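Local coordinates for putative sarcosine dimethylglycine methyltransferase (PDB 2O57), which probably transfers methyl groups from S-adenosylmethionine to sarcosine and dimethylglycine, at residues Q83-D88 against S107-N112; Q200-R205 against E273-G278. All blocks are in the same frame, centred on the assembly; numbering follows the deposited sequence.

Contact 1: residues Q83-D88 against S107-N112; sequences QAKGLD and SIDCLN
K85, G86, L87 and D88 pair in parallel with S107, I108, D109 and C110, joining the first two strands of the Rossmann-like methyltransferase fold, a beta-alpha-beta unit whose crossover is helix 95-104. Five backbone hydrogen bonds tie the strands, alternating in direction as parallel pairing requires; D88 N gives the shortest, to D109 O at 2.7 Å, and L111 N meets D88 O almost straight, at 178°. Between them run CA-H...O contacts such as I108 CA to G86 O, 3.3 Å.

The polar pair lies on the face of K85, L87 and D109. The long lysine chain, bent at chi2 (102°), crosses that of D109, and NZ reaches OD2 at 3.2 Å in a salt bridge, on the syn side but 32° out of the carboxylate plane. D109 OD1 is also hydrogen-bonded to T135 OG1, and OD2 to Y151 OH, so a short acid suits this buried place amid several polar partners. An alanine here would probably leave K85 NZ without its charged mate and the T135 hydroxyl without this partner.

Apolar contacts fill in on both faces: L87 CD1 lies 4.2 Å from L111 CB, and on the other face I108 CG2 touches D88 CB at 3.9 Å. A water accepts from K85 NZ at 3.0 Å and donates to D109 OD1 at 2.8 Å.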
loop_
_atom_site.group_PDB
_atom_site.type_symbol
_atom_site.label_atom_id
_atom_site.label_comp_id
_atom_site.label_asym_id
_atom_site.label_seq_id
_atom_site.Cartn_x
_atom_site.Cartn_y
_atom_site.Cartn_z
ATOM N N GLN A 83 -7.293 -24.628 -6.795
ATOM C CA GLN A 83 -8.744 -24.840 -6.929
ATOM C C GLN A 83 -9.682 -23.863 -6.151
ATOM O O GLN A 83 -10.914 -24.016 -6.197
ATOM C CB GLN A 83 -9.113 -26.308 -6.655
ATOM C CG GLN A 83 -8.432 -27.311 -7.610
ATOM C CD GLN A 83 -8.991 -28.726 -7.452
ATOM O OE1 GLN A 83 -9.448 -29.338 -8.421
ATOM N NE2 GLN A 83 -8.963 -29.247 -6.229
ATOM N N ALA A 84 -9.119 -22.853 -5.466
ATOM C CA ALA A 84 -9.944 -21.770 -4.922
ATOM C C ALA A 84 -10.640 -21.090 -6.091
ATOM O O ALA A 84 -10.108 -21.023 -7.199
ATOM C CB ALA A 84 -9.087 -20.730 -4.124
ATOM N N LYS A 85 -11.822 -20.570 -5.845
ATOM C CA LYS A 85 -12.615 -19.979 -6.912
ATOM C C LYS A 85 -12.698 -18.470 -6.739
ATOM O O LYS A 85 -13.143 -17.966 -5.697
ATOM C CB LYS A 85 -14.033 -20.583 -6.896
ATOM C CG LYS A 85 -14.792 -20.350 -8.171
ATOM C CD LYS A 85 -14.798 -21.587 -9.023
ATOM C CE LYS A 85 -15.639 -21.344 -10.278
ATOM N NZ LYS A 85 -17.099 -21.133 -9.937
ATOM N N GLY A 86 -12.253 -17.762 -7.769
ATOM C CA GLY A 86 -12.303 -16.320 -7.748
ATOM C C GLY A 86 -13.136 -15.774 -8.862
ATOM O O GLY A 86 -13.406 -16.473 -9.868
ATOM N N LEU A 87 -13.547 -14.528 -8.654
ATOM C CA LEU A 87 -14.350 -13.754 -9.565
ATOM C C LEU A 87 -13.566 -12.516 -9.976
ATOM O O LEU A 87 -13.090 -11.730 -9.107
ATOM C CB LEU A 87 -15.659 -13.370 -8.863
ATOM C CG LEU A 87 -16.560 -12.399 -9.616
ATOM C CD1 LEU A 87 -17.031 -13.008 -10.988
ATOM C CD2 LEU A 87 -17.711 -11.894 -8.750
ATOM N N ASP A 88 -13.387 -12.330 -11.291
ATOM C CA ASP A 88 -12.669 -11.137 -11.760
ATOM C C ASP A 88 -13.696 -10.147 -12.290
ATOM O O ASP A 88 -14.304 -10.383 -13.341
ATOM C CB ASP A 88 -11.608 -11.457 -12.823
ATOM C CG ASP A 88 -10.798 -10.215 -13.261
ATOM O OD1 ASP A 88 -11.200 -9.044 -13.007
ATOM O OD2 ASP A 88 -9.752 -10.430 -13.883
ATOM N N SER A 107 -9.241 -21.280 -9.985
ATOM C CA SER A 107 -10.191 -21.110 -11.076
ATOM C C SER A 107 -10.779 -19.697 -11.021
ATOM O O SER A 107 -11.042 -19.171 -9.933
ATOM C CB SER A 107 -11.309 -22.139 -10.929
ATOM O OG SER A 107 -10.777 -23.466 -11.063
ATOM N N ILE A 108 -10.985 -19.088 -12.180
ATOM C CA ILE A 108 -11.471 -17.709 -12.250
ATOM C C ILE A 108 -12.701 -17.612 -13.143
ATOM O O ILE A 108 -12.663 -18.053 -14.299
ATOM C CB ILE A 108 -10.396 -16.739 -12.835
ATOM C CG1 ILE A 108 -9.081 -16.762 -12.012
ATOM C CG2 ILE A 108 -10.944 -15.304 -12.948
ATOM C CD1 ILE A 108 -9.167 -16.026 -10.708
ATOM N N ASP A 109 -13.765 -16.985 -12.630
ATOM C CA ASP A 109 -14.872 -16.564 -13.488
ATOM C C ASP A 109 -14.666 -15.078 -13.777
ATOM O O ASP A 109 -14.546 -14.278 -12.846
ATOM C CB ASP A 109 -16.216 -16.750 -12.805
ATOM C CG ASP A 109 -16.568 -18.213 -12.578
ATOM O OD1 ASP A 109 -16.047 -19.096 -13.279
ATOM O OD2 ASP A 109 -17.398 -18.473 -11.717
ATOM N N CYS A 110 -14.682 -14.713 -15.063
ATOM C CA CYS A 110 -14.535 -13.319 -15.465
ATOM C C CYS A 110 -15.925 -12.750 -15.699
ATOM O O CYS A 110 -16.769 -13.411 -16.343
ATOM C CB CYS A 110 -13.686 -13.220 -16.751
ATOM S SG CYS A 110 -12.012 -13.764 -16.607
ATOM N N LEU A 111 -16.187 -11.559 -15.164
ATOM C CA LEU A 111 -17.424 -10.843 -15.458
ATOM C C LEU A 111 -17.059 -9.554 -16.142
ATOM O O LEU A 111 -16.262 -8.771 -15.614
ATOM C CB LEU A 111 -18.263 -10.570 -14.205
ATOM C CG LEU A 111 -19.658 -9.985 -14.469
ATOM C CD1 LEU A 111 -20.537 -11.004 -15.174
ATOM C CD2 LEU A 111 -20.284 -9.602 -13.114
ATOM N N ASN A 112 -17.616 -9.327 -17.324
ATOM C CA ASN A 112 -17.202 -8.173 -18.091
ATOM C C ASN A 112 -18.368 -7.721 -18.972
ATOM O O ASN A 112 -19.108 -8.571 -19.493
ATOM C CB ASN A 112 -15.992 -8.572 -18.944
ATOM C CG ASN A 112 -15.195 -7.399 -19.456
ATOM O OD1 ASN A 112 -14.700 -6.575 -18.677
ATOM N ND2 ASN A 112 -14.969 -7.365 -20.768
HETATM O O HOH W 1 -12.172 -24.754 -8.735
HETATM O O HOH W 2 -17.522 -21.419 -12.922
#

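Contact 2: residues Q200-R205 against E273-G278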
loop_
_atom_site.group_PDB
_atom_site.type_symbol
_atom_site.label_atom_id
_atom_site.label_comp_id
_atom_site.label_asym_id
_atom_site.label_seq_id
_atom_site.Cartn_x
_atom_site.Cartn_y
_atom_site.Cartn_z
ATOM N N GLN A 200 -14.158 18.834 -11.257
ATOM C CA GLN A 200 -15.167 18.923 -12.269
ATOM C C GLN A 200 -14.614 18.698 -13.696
ATOM O O GLN A 200 -15.210 17.926 -14.460
ATOM C CB GLN A 200 -15.905 20.269 -12.115
ATOM C CG GLN A 200 -17.335 20.295 -12.641
ATOM C CD GLN A 200 -18.155 19.144 -12.100
ATOM O OE1 GLN A 200 -18.335 19.004 -10.884
ATOM N NE2 GLN A 200 -18.630 18.287 -13.002
ATOM N N PRO A 201 -13.483 19.356 -14.067
ATOM C CA PRO A 201 -12.917 19.058 -15.374
ATOM C C PRO A 201 -12.755 17.568 -15.643
ATOM O O PRO A 201 -13.132 17.101 -16.715
ATOM C CB PRO A 201 -11.553 19.747 -15.326
ATOM C CG PRO A 201 -11.783 20.911 -14.464
ATOM C CD PRO A 201 -12.694 20.396 -13.382
ATOM N N ILE A 202 -12.223 16.821 -14.682
ATOM C CA ILE A 202 -12.036 15.389 -14.887
ATOM C C ILE A 202 -13.345 14.591 -14.817
ATOM O O ILE A 202 -13.529 13.648 -15.587
ATOM C CB ILE A 202 -10.922 14.789 -13.985
ATOM C CG1 ILE A 202 -10.418 13.474 -14.582
ATOM C CG2 ILE A 202 -11.350 14.673 -12.492
ATOM C CD1 ILE A 202 -9.297 12.900 -13.830
ATOM N N LEU A 203 -14.262 14.978 -13.933
ATOM C CA LEU A 203 -15.567 14.334 -13.896
ATOM C C LEU A 203 -16.299 14.600 -15.220
ATOM O O LEU A 203 -16.955 13.707 -15.754
ATOM C CB LEU A 203 -16.396 14.859 -12.720
ATOM C CG LEU A 203 -15.838 14.512 -11.331
ATOM C CD1 LEU A 203 -16.685 15.200 -10.263
ATOM C CD2 LEU A 203 -15.790 12.994 -11.103
ATOM N N ASP A 204 -16.165 15.825 -15.735
ATOM C CA ASP A 204 -16.775 16.216 -17.018
ATOM C C ASP A 204 -16.126 15.505 -18.182
ATOM O O ASP A 204 -16.824 14.927 -19.016
ATOM C CB ASP A 204 -16.696 17.733 -17.238
ATOM C CG ASP A 204 -17.740 18.496 -16.439
ATOM O OD1 ASP A 204 -18.510 17.846 -15.691
ATOM O OD2 ASP A 204 -17.791 19.741 -16.562
ATOM N N ARG A 205 -14.790 15.552 -18.215
ATOM C CA ARG A 205 -13.986 14.989 -19.319
ATOM C C ARG A 205 -14.263 13.490 -19.527
ATOM O O ARG A 205 -14.441 13.049 -20.677
ATOM C CB ARG A 205 -12.467 15.279 -19.110
ATOM C CG ARG A 205 -11.506 14.753 -20.204
ATOM C CD ARG A 205 -11.905 15.149 -21.646
ATOM N NE ARG A 205 -11.901 16.629 -21.900
ATOM C CZ ARG A 205 -11.710 17.058 -23.253
ATOM N NH1 ARG A 205 -11.780 16.338 -24.331
ATOM N NH2 ARG A 205 -11.754 18.429 -23.381
ATOM N N GLU A 273 -4.093 14.265 -19.359
ATOM C CA GLU A 273 -3.542 15.450 -18.700
ATOM C C GLU A 273 -4.286 15.771 -17.391
ATOM O O GLU A 273 -3.671 16.216 -16.419
ATOM C CB GLU A 273 -3.594 16.650 -19.647
ATOM C CG GLU A 273 -2.528 16.593 -20.740
ATOM C CD GLU A 273 -2.820 17.528 -21.922
ATOM O OE1 GLU A 273 -3.852 18.242 -21.908
ATOM O OE2 GLU A 273 -2.030 17.524 -22.893
ATOM N N HIS A 274 -5.606 15.555 -17.382
ATOM C CA HIS A 274 -6.430 15.817 -16.186
ATOM C C HIS A 274 -6.053 14.879 -15.044
ATOM O O HIS A 274 -5.999 15.306 -13.891
ATOM C CB HIS A 274 -7.929 15.668 -16.476
ATOM C CG HIS A 274 -8.522 16.817 -17.225
ATOM N ND1 HIS A 274 -8.190 18.133 -16.962
ATOM C CD2 HIS A 274 -9.455 16.855 -18.212
ATOM C CE1 HIS A 274 -8.858 18.922 -17.787
ATOM N NE2 HIS A 274 -9.635 18.173 -18.550
ATOM N N TRP A 275 -5.821 13.599 -15.345
ATOM C CA TRP A 275 -5.394 12.665 -14.318
ATOM C C TRP A 275 -4.038 13.074 -13.769
ATOM O O TRP A 275 -3.839 13.061 -12.574
ATOM C CB TRP A 275 -5.295 11.224 -14.843
ATOM C CG TRP A 275 -6.635 10.545 -14.938
ATOM C CD1 TRP A 275 -7.306 10.238 -16.078
ATOM C CD2 TRP A 275 -7.447 10.076 -13.850
ATOM N NE1 TRP A 275 -8.486 9.598 -15.778
ATOM C CE2 TRP A 275 -8.613 9.505 -14.418
ATOM C CE3 TRP A 275 -7.308 10.088 -12.451
ATOM C CZ2 TRP A 275 -9.636 8.950 -13.642
ATOM C CZ3 TRP A 275 -8.340 9.533 -11.662
ATOM C CH2 TRP A 275 -9.478 8.961 -12.272
ATOM N N ILE A 276 -3.111 13.412 -14.661
ATOM C CA ILE A 276 -1.734 13.782 -14.263
ATOM C C ILE A 276 -1.788 15.034 -13.372
ATOM O O ILE A 276 -1.223 15.048 -12.261
ATOM C CB ILE A 276 -0.840 14.037 -15.525
ATOM C CG1 ILE A 276 -0.633 12.738 -16.328
ATOM C CG2 ILE A 276 0.528 14.683 -15.133
ATOM C CD1 ILE A 276 -0.191 12.982 -17.810
ATOM N N GLU A 277 -2.458 16.074 -13.865
ATOM C CA GLU A 277 -2.598 17.333 -13.134
ATOM C C GLU A 277 -3.239 17.112 -11.767
ATOM O O GLU A 277 -2.732 17.621 -10.800
ATOM C CB GLU A 277 -3.398 18.376 -13.949
ATOM C CG GLU A 277 -2.593 18.965 -15.097
ATOM C CD GLU A 277 -3.444 19.606 -16.238
ATOM O OE1 GLU A 277 -4.695 19.772 -16.082
ATOM O OE2 GLU A 277 -2.835 19.923 -17.305
ATOM N N GLY A 278 -4.329 16.334 -11.696
ATOM C CA GLY A 278 -5.007 16.031 -10.431
ATOM C C GLY A 278 -4.118 15.273 -9.435
ATOM O O GLY A 278 -4.171 15.524 -8.232
#
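The helical segments around I202 and H274 run roughly antiparallel, at 153° between their directions, with axes 9.7 Å apart and the CA atoms of these two residues only 5.8 Å from each other. Side chains carry most of the contact, by van der Waals and CH-pi packing.

H274 sends CB toward the other helix, and its imidazole packs against P201 and R205, one turn apart. P201 CB sits over one face of the ring, offset toward the rim, 3.7 Å from H274 CE1. At the ring's edge, in its plane, R205 CG comes to 3.5 Å from H274 CD2. A flat ring suits this site because it can offer a face to the proline and an edge to the arginine's aliphatic stem. R205 bends at chi2 and chi3, and its NE remains 4.3 Å from H274 NE2; any positive charge on the histidine would probably be disfavoured so near the guanidinium.

I202 bridges the two aromatic residues. Its CG1 lies 3.8 Å from H274 CB, while CD1 stands over the centre of the W275 indole face, 3.4 Å from CD2. With CG1 anti to the backbone N (chi1 -159°) and CD1 extended beyond it (chi2 176°), the slender branch reaches across to the indole, and the two side chains meet at about a right angle.

I202 and W275 both touch L284 of strand 284-293, and W275 stacks on Y242 of helix 235-251. E273 and I276 also pack on helix 235-251, which puts helix 262-280 between it and helix 200-206.

In the fold
Contacts 1 and 2 lie on opposite sides of the chain's centre, their own centres 33 Å apart and their nearest atoms about 17 Å apart, and they do not touch. They follow one another in sequence: the pairing of 83-88 with 107-112 closes before 200-205 meets 273-278. One sheet relates them, since strands 85-89 and 107-112 belong to its parallel part, while L284, against which contact 2 packs, begins its antiparallel strand 284-293. Contact 1 borders the likely cofactor site: the glycine-rich turn of G90, G92 and G95 follows strand 85-89, where related methyltransferases bind S-adenosylmethionine, and N112 OD1 accepts a hydrogen bond from G92 N, tying strand 107-112 to that turn. Contact 2 is helix packing.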